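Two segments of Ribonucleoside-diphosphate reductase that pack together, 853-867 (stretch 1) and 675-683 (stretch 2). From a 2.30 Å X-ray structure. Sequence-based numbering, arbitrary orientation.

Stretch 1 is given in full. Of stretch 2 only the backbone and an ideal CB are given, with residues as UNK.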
ATOM      1  N   GLU A 853     -25.985   5.435  -9.750  1.00 58.26           N
ATOM      2  CA  GLU A 853     -26.367   4.105 -10.217  1.00 61.07           C
ATOM      3  C   GLU A 853     -27.078   4.172 -11.564  1.00 60.41           C
ATOM      4  O   GLU A 853     -27.794   3.241 -11.934  1.00 63.70           O
ATOM      5  CB  GLU A 853     -27.221   3.379  -9.169  1.00 61.77           C
ATOM      6  CG  GLU A 853     -28.162   4.259  -8.356  1.00 60.42           C
ATOM      7  CD  GLU A 853     -28.512   3.680  -7.001  1.00 61.87           C
ATOM      8  OE1 GLU A 853     -27.656   2.999  -6.396  1.00 65.94           O
ATOM      9  OE2 GLU A 853     -29.636   3.927  -6.529  1.00 61.47           O
ATOM     10  N   VAL A 854     -26.886   5.261 -12.306  1.00 63.26           N
ATOM     11  CA  VAL A 854     -27.194   5.328 -13.730  1.00 63.11           C
ATOM     12  C   VAL A 854     -25.870   5.331 -14.480  1.00 62.32           C
ATOM     13  O   VAL A 854     -24.979   6.134 -14.171  1.00 61.00           O
ATOM     14  CB  VAL A 854     -28.025   6.574 -14.089  1.00 61.06           C
ATOM     15  CG1 VAL A 854     -28.254   6.642 -15.596  1.00 61.63           C
ATOM     16  CG2 VAL A 854     -29.358   6.562 -13.357  1.00 61.13           C
ATOM     17  N   GLU A 855     -25.740   4.445 -15.461  1.00 62.27           N
ATOM     18  CA  GLU A 855     -24.503   4.373 -16.223  1.00 63.36           C
ATOM     19  C   GLU A 855     -24.265   5.683 -16.961  1.00 61.27           C
ATOM     20  O   GLU A 855     -25.194   6.295 -17.498  1.00 60.43           O
ATOM     21  CB  GLU A 855     -24.547   3.205 -17.203  1.00 66.95           C
ATOM     22  CG  GLU A 855     -24.652   1.850 -16.530  1.00 69.31           C
ATOM     23  CD  GLU A 855     -24.545   0.712 -17.516  1.00 74.45           C
ATOM     24  OE1 GLU A 855     -23.547   0.678 -18.267  1.00 77.06           O
ATOM     25  OE2 GLU A 855     -25.456  -0.143 -17.549  1.00 76.10           O
ATOM     26  N   THR A 856     -23.003   6.113 -16.979  1.00 57.38           N
ATOM     27  CA  THR A 856     -22.664   7.423 -17.522  1.00 52.61           C
ATOM     28  C   THR A 856     -23.032   7.539 -18.995  1.00 52.72           C
ATOM     29  O   THR A 856     -23.338   8.636 -19.473  1.00 52.88           O
ATOM     30  CB  THR A 856     -21.172   7.687 -17.318  1.00 54.37           C
ATOM     31  OG1 THR A 856     -20.828   7.429 -15.950  1.00 56.21           O
ATOM     32  CG2 THR A 856     -20.819   9.129 -17.653  1.00 51.14           C
ATOM     33  N   ARG A 857     -23.019   6.423 -19.726  1.00 59.52           N
ATOM     34  CA  ARG A 857     -23.302   6.469 -21.157  1.00 61.67           C
ATOM     35  C   ARG A 857     -24.696   7.016 -21.450  1.00 63.41           C
ATOM     36  O   ARG A 857     -24.905   7.641 -22.496  1.00 65.19           O
ATOM     37  CB  ARG A 857     -23.138   5.076 -21.769  1.00 66.46           C
ATOM     38  CG  ARG A 857     -23.891   3.969 -21.049  1.00 66.04           C
ATOM     39  CD  ARG A 857     -23.646   2.630 -21.726  1.00 70.89           C
ATOM     40  NE  ARG A 857     -24.138   1.503 -20.936  1.00 72.55           N
ATOM     41  CZ  ARG A 857     -25.314   0.904 -21.113  1.00 75.57           C
ATOM     42  NH1 ARG A 857     -26.148   1.309 -22.063  1.00 77.32           N
ATOM     43  NH2 ARG A 857     -25.659  -0.114 -20.336  1.00 77.84           N
ATOM     44  N   TRP A 858     -25.662   6.788 -20.557  1.00 61.31           N
ATOM     45  CA  TRP A 858     -26.996   7.344 -20.771  1.00 59.54           C
ATOM     46  C   TRP A 858     -26.977   8.866 -20.699  1.00 55.84           C
ATOM     47  O   TRP A 858     -27.629   9.540 -21.504  1.00 54.79           O
ATOM     48  CB  TRP A 858     -27.979   6.777 -19.746  1.00 56.92           C
ATOM     49  CG  TRP A 858     -28.149   5.295 -19.817  1.00 60.31           C
ATOM     50  CD1 TRP A 858     -27.702   4.378 -18.914  1.00 59.00           C
ATOM     51  CD2 TRP A 858     -28.823   4.552 -20.843  1.00 61.43           C
ATOM     52  NE1 TRP A 858     -28.048   3.112 -19.314  1.00 61.79           N
ATOM     53  CE2 TRP A 858     -28.736   3.191 -20.496  1.00 62.58           C
ATOM     54  CE3 TRP A 858     -29.485   4.906 -22.023  1.00 62.35           C
ATOM     55  CZ2 TRP A 858     -29.289   2.182 -21.283  1.00 67.42           C
ATOM     56  CZ3 TRP A 858     -30.030   3.902 -22.805  1.00 65.91           C
ATOM     57  CH2 TRP A 858     -29.931   2.557 -22.430  1.00 68.16           C
ATOM     58  N   ILE A 859     -26.234   9.424 -19.740  1.00 58.11           N
ATOM     59  CA  ILE A 859     -26.187  10.874 -19.573  1.00 56.89           C
ATOM     60  C   ILE A 859     -25.468  11.523 -20.749  1.00 58.38           C
ATOM     61  O   ILE A 859     -25.836  12.620 -21.191  1.00 58.35           O
ATOM     62  CB  ILE A 859     -25.513  11.230 -18.233  1.00 56.21           C
ATOM     63  CG1 ILE A 859     -26.159  10.458 -17.077  1.00 57.68           C
ATOM     64  CG2 ILE A 859     -25.593  12.726 -17.969  1.00 54.65           C
ATOM     65  CD1 ILE A 859     -27.642  10.690 -16.930  1.00 57.00           C
ATOM     66  N   VAL A 860     -24.428  10.868 -21.268  1.00 55.24           N
ATOM     67  CA  VAL A 860     -23.687  11.419 -22.397  1.00 55.99           C
ATOM     68  C   VAL A 860     -24.529  11.366 -23.664  1.00 58.83           C
ATOM     69  O   VAL A 860     -24.641  12.357 -24.396  1.00 56.75           O
ATOM     70  CB  VAL A 860     -22.354  10.669 -22.573  1.00 56.32           C
ATOM     71  CG1 VAL A 860     -21.657  11.099 -23.859  1.00 56.25           C
ATOM     72  CG2 VAL A 860     -21.455  10.905 -21.371  1.00 53.90           C
ATOM     73  N   GLU A 861     -25.124  10.203 -23.952  1.00 63.38           N
ATOM     74  CA  GLU A 861     -25.920  10.059 -25.167  1.00 67.13           C
ATOM     75  C   GLU A 861     -27.115  11.003 -25.160  1.00 65.30           C
ATOM     76  O   GLU A 861     -27.484  11.557 -26.202  1.00 66.06           O
ATOM     77  CB  GLU A 861     -26.388   8.612 -25.323  1.00 73.34           C
ATOM     78  CG  GLU A 861     -25.501   7.768 -26.222  1.00 78.06           C
ATOM     79  CD  GLU A 861     -25.528   8.235 -27.665  1.00 81.96           C
ATOM     80  OE1 GLU A 861     -26.452   8.996 -28.029  1.00 82.26           O
ATOM     81  OE2 GLU A 861     -24.622   7.847 -28.433  1.00 85.35           O
ATOM     82  N   ALA A 862     -27.739  11.188 -23.996  1.00 57.20           N
ATOM     83  CA  ALA A 862     -28.839  12.138 -23.891  1.00 55.81           C
ATOM     84  C   ALA A 862     -28.360  13.552 -24.187  1.00 55.40           C
ATOM     85  O   ALA A 862     -28.987  14.288 -24.958  1.00 56.86           O
ATOM     86  CB  ALA A 862     -29.462  12.063 -22.499  1.00 55.01           C
ATOM     87  N   ALA A 863     -27.240  13.949 -23.578  1.00 54.52           N
ATOM     88  CA  ALA A 863     -26.690  15.273 -23.839  1.00 51.50           C
ATOM     89  C   ALA A 863     -26.293  15.418 -25.302  1.00 52.08           C
ATOM     90  O   ALA A 863     -26.460  16.490 -25.894  1.00 53.77           O
ATOM     91  CB  ALA A 863     -25.495  15.530 -22.925  1.00 49.97           C
ATOM     92  N   SER A 864     -25.783  14.340 -25.908  1.00 50.87           N
ATOM     93  CA  SER A 864     -25.391  14.393 -27.314  1.00 51.38           C
ATOM     94  C   SER A 864     -26.569  14.757 -28.209  1.00 53.60           C
ATOM     95  O   SER A 864     -26.422  15.538 -29.155  1.00 52.68           O
ATOM     96  CB  SER A 864     -24.796  13.052 -27.745  1.00 49.91           C
ATOM     97  OG  SER A 864     -24.506  13.051 -29.133  1.00 50.93           O
ATOM     98  N   ARG A 865     -27.745  14.192 -27.937  1.00 55.75           N
ATOM     99  CA  ARG A 865     -28.893  14.459 -28.794  1.00 60.36           C
ATOM    100  C   ARG A 865     -29.524  15.811 -28.498  1.00 59.52           C
ATOM    101  O   ARG A 865     -30.093  16.433 -29.401  1.00 60.55           O
ATOM    102  CB  ARG A 865     -29.929  13.349 -28.652  1.00 64.70           C
ATOM    103  CG  ARG A 865     -29.586  12.117 -29.462  1.00 67.03           C
ATOM    104  CD  ARG A 865     -29.987  10.884 -28.713  1.00 68.87           C
ATOM    105  NE  ARG A 865     -29.620   9.655 -29.406  1.00 72.93           N
ATOM    106  CZ  ARG A 865     -30.374   9.053 -30.319  1.00 75.58           C
ATOM    107  NH1 ARG A 865     -31.540   9.573 -30.677  1.00 75.77           N
ATOM    108  NH2 ARG A 865     -29.952   7.930 -30.886  1.00 78.49           N
ATOM    109  N   ARG A 866     -29.445  16.280 -27.252  1.00 60.39           N
ATOM    110  CA  ARG A 866     -29.890  17.637 -26.964  1.00 61.61           C
ATOM    111  C   ARG A 866     -29.007  18.653 -27.674  1.00 59.04           C
ATOM    112  O   ARG A 866     -29.498  19.666 -28.184  1.00 58.74           O
ATOM    113  CB  ARG A 866     -29.895  17.884 -25.455  1.00 60.18           C
ATOM    114  CG  ARG A 866     -31.060  17.225 -24.730  1.00 63.16           C
ATOM    115  CD  ARG A 866     -31.111  17.639 -23.267  1.00 62.14           C
ATOM    116  NE  ARG A 866     -29.951  17.136 -22.535  1.00 64.98           N
ATOM    117  CZ  ARG A 866     -29.932  16.010 -21.828  1.00 64.93           C
ATOM    118  NH1 ARG A 866     -31.018  15.252 -21.731  1.00 67.82           N
ATOM    119  NH2 ARG A 866     -28.820  15.642 -21.209  1.00 64.12           N
ATOM    120  N   GLN A 867     -27.701  18.378 -27.743  1.00 56.00           N
ATOM    121  CA  GLN A 867     -26.758  19.304 -28.358  1.00 55.83           C
ATOM    122  C   GLN A 867     -26.975  19.455 -29.858  1.00 56.59           C
ATOM    123  O   GLN A 867     -26.452  20.402 -30.453  1.00 57.61           O
ATOM    124  CB  GLN A 867     -25.323  18.837 -28.091  1.00 54.53           C
ATOM    125  CG  GLN A 867     -24.249  19.856 -28.453  1.00 54.05           C
ATOM    126  CD  GLN A 867     -24.463  21.198 -27.779  1.00 52.70           C
ATOM    127  OE1 GLN A 867     -24.232  21.347 -26.580  1.00 50.61           O
ATOM    128  NE2 GLN A 867     -24.913  22.182 -28.550  1.00 54.35           N
ATOM    129  N   UNK A 675     -37.341   5.582 -17.077  1.00 76.75           N
ATOM    130  CA  UNK A 675     -36.077   5.634 -16.336  1.00 75.03           C
ATOM    131  C   UNK A 675     -35.023   6.371 -17.141  1.00 74.27           C
ATOM    132  O   UNK A 675     -34.981   6.282 -18.370  1.00 76.35           O
ATOM    133  CB  UNK A 675     -35.589   4.225 -15.993  1.00 75.03           C
ATOM    134  N   UNK A 676     -34.171   7.117 -16.437  1.00 62.27           N
ATOM    135  CA  UNK A 676     -33.156   7.892 -17.137  1.00 58.44           C
ATOM    136  C   UNK A 676     -32.230   6.987 -17.937  1.00 58.74           C
ATOM    137  O   UNK A 676     -31.757   7.376 -19.010  1.00 56.83           O
ATOM    138  CB  UNK A 676     -32.347   8.729 -16.145  1.00 58.44           C
ATOM    139  N   UNK A 677     -31.979   5.774 -17.453  1.00 63.11           N
ATOM    140  CA  UNK A 677     -31.132   4.839 -18.166  1.00 64.44           C
ATOM    141  C   UNK A 677     -31.896   3.952 -19.129  1.00 67.26           C
ATOM    142  O   UNK A 677     -32.022   2.745 -18.902  1.00 66.80           O
ATOM    143  CB  UNK A 677     -30.370   3.968 -17.165  1.00 64.44           C
ATOM    144  N   UNK A 678     -32.398   4.536 -20.215  1.00 71.59           N
ATOM    145  CA  UNK A 678     -33.197   3.788 -21.176  1.00 74.27           C
ATOM    146  C   UNK A 678     -33.193   4.521 -22.506  1.00 74.30           C
ATOM    147  O   UNK A 678     -32.931   5.726 -22.573  1.00 73.38           O
ATOM    148  CB  UNK A 678     -34.627   3.591 -20.669  1.00 74.27           C
ATOM    149  N   UNK A 679     -33.488   3.771 -23.570  1.00 76.28           N
ATOM    150  CA  UNK A 679     -33.640   4.383 -24.884  1.00 77.56           C
ATOM    151  C   UNK A 679     -34.806   5.362 -24.906  1.00 74.70           C
ATOM    152  O   UNK A 679     -34.805   6.312 -25.698  1.00 72.48           O
ATOM    153  CB  UNK A 679     -33.839   3.306 -25.952  1.00 77.56           C
ATOM    154  N   UNK A 680     -35.800   5.157 -24.037  1.00 67.94           N
ATOM    155  CA  UNK A 680     -36.968   6.029 -24.020  1.00 69.17           C
ATOM    156  C   UNK A 680     -36.640   7.404 -23.451  1.00 67.24           C
ATOM    157  O   UNK A 680     -37.242   8.400 -23.866  1.00 69.22           O
ATOM    158  CB  UNK A 680     -38.094   5.385 -23.209  1.00 69.17           C
ATOM    159  N   UNK A 681     -35.701   7.485 -22.504  1.00 64.75           N
ATOM    160  CA  UNK A 681     -35.279   8.787 -21.994  1.00 61.22           C
ATOM    161  C   UNK A 681     -34.413   9.517 -23.011  1.00 62.50           C
ATOM    162  O   UNK A 681     -34.534  10.738 -23.184  1.00 61.10           O
ATOM    163  CB  UNK A 681     -34.519   8.624 -20.676  1.00 61.22           C
ATOM    164  N   UNK A 682     -33.522   8.788 -23.682  1.00 68.93           N
ATOM    165  CA  UNK A 682     -32.710   9.382 -24.737  1.00 68.29           C
ATOM    166  C   UNK A 682     -33.603   9.925 -25.845  1.00 68.47           C
ATOM    167  O   UNK A 682     -33.328  10.983 -26.425  1.00 69.10           O
ATOM    168  CB  UNK A 682     -31.722   8.358 -25.300  1.00 68.29           C
ATOM    169  N   UNK A 683     -34.688   9.212 -26.153  1.00 63.92           N
ATOM    170  CA  UNK A 683     -35.622   9.675 -27.173  1.00 62.83           C
ATOM    171  C   UNK A 683     -36.345  10.940 -26.725  1.00 61.50           C
ATOM    172  O   UNK A 683     -36.489  11.894 -27.499  1.00 59.17           O
ATOM    173  CB  UNK A 683     -36.637   8.578 -27.502  1.00 62.83           C
TER

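Position 675 sets its CA-to-CB bond sideways, with nothing of stretch 1 within reach of the ideal CB. The phi of -72° admits proline among many others. The deposited residue is Pro675, whose carbonyl is used from 678.

At 676 the CB also points sideways, 4.6 Å from Val854 CG2 and 5.2 Å from Ile859 CD1. Stretch 1 offers methyl groups here, with Ala862 and the guanidinium of Arg866 farther along the helix, so a long apolar or aromatic side chain suits, perhaps one with a polar tip. The residue is Tyr676. Ile859 CD1 lies over its ring face, 3.9 Å from the centroid of the Tyr676 ring in a CH-pi contact, while Ala862 CB approaches the ring edge, 4.4 Å from Tyr676 CE1. Tyr676 OH comes within 3.8 Å of Arg866 NH1, but no hydrogen bond joins them; its hydrogen bond lies elsewhere in the structure.

Position 677 carries the strictest rule. Its ideal CB would sit a tight 3.2 Å from Trp858 CD1. The phi/psi of -90/70 does not itself demand glycine; the indole argues for it. Gly677 sets its CA over the face of the five-membered ring of Trp858, 3.4 Å from CA to the ring centroid and 8° off the normal, a CH-pi contact made by backbone alone.

At 678 the CB points away from stretch 1, and the extended backbone stands right before a helix, a site for Ser, Thr, Asp or Asn. Ser678 is the N-cap: its OG donates to Pro675 O at 2.6 Å and accepts a weak bond from the amide at 681. Its backbone still packs on the indole, with Ser678 C 3.2 Å from Trp858 CZ3.

Position 679 points its CB away, in the first helical turn, where acidic or small polar residues are favoured. Asp679 bends back so that OD1 lies at the indole edge, 3.3 Å from Trp858 CZ3.

Position 680 faces away and tolerates much; it is Ala680. Position 681 points toward stretch 1 but has no atom of stretch 1 within 5.5 Å of its ideal CB, leaving small or medium apolar residues plausible; it is Ala681.

At 682 the CB is sideways, 4.6 Å from Arg865 CD, beside a hollow formed by Trp858, Glu861, Ala862 and Arg865. Ile, Leu or Met could fill it. Ile682 is the knob: CD1 meets Trp858 CE3 at 3.4 Å, and CG2 lies over the Arg865 guanidinium face.

Position 683 points away and is Ala683.

Stretch 2, residues 675-683: PYGSDAAIA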
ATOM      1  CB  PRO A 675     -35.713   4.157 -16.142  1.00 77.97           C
ATOM      2  CG  PRO A 675     -36.396   3.451 -17.259  1.00 79.93           C
ATOM      3  CD  PRO A 675     -37.665   4.213 -17.520  1.00 79.47           C
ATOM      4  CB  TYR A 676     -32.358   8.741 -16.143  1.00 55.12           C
ATOM      5  CG  TYR A 676     -31.902  10.076 -16.703  1.00 53.56           C
ATOM      6  CD1 TYR A 676     -31.663  10.242 -18.061  1.00 52.28           C
ATOM      7  CD2 TYR A 676     -31.718  11.174 -15.871  1.00 53.11           C
ATOM      8  CE1 TYR A 676     -31.251  11.458 -18.574  1.00 52.20           C
ATOM      9  CE2 TYR A 676     -31.305  12.395 -16.374  1.00 49.16           C
ATOM     10  CZ  TYR A 676     -31.072  12.531 -17.727  1.00 49.31           C
ATOM     11  OH  TYR A 676     -30.662  13.737 -18.243  1.00 48.50           O
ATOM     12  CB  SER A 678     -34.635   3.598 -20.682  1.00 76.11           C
ATOM     13  OG  SER A 678     -35.293   4.849 -20.561  1.00 76.51           O
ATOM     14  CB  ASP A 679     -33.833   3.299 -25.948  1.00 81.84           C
ATOM     15  CG  ASP A 679     -32.585   2.464 -26.165  1.00 83.66           C
ATOM     16  OD1 ASP A 679     -31.648   2.568 -25.344  1.00 82.91           O
ATOM     17  OD2 ASP A 679     -32.541   1.699 -27.152  1.00 86.14           O
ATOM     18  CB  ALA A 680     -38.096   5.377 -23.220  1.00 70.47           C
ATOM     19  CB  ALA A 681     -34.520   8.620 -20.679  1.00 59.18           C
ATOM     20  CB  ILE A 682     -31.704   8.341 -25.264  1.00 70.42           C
ATOM     21  CG1 ILE A 682     -30.594   8.132 -24.229  1.00 70.64           C
ATOM     22  CG2 ILE A 682     -31.130   8.765 -26.609  1.00 71.24           C
ATOM     23  CD1 ILE A 682     -29.575   7.075 -24.610  1.00 73.56           C
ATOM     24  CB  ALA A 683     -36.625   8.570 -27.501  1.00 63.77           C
TER
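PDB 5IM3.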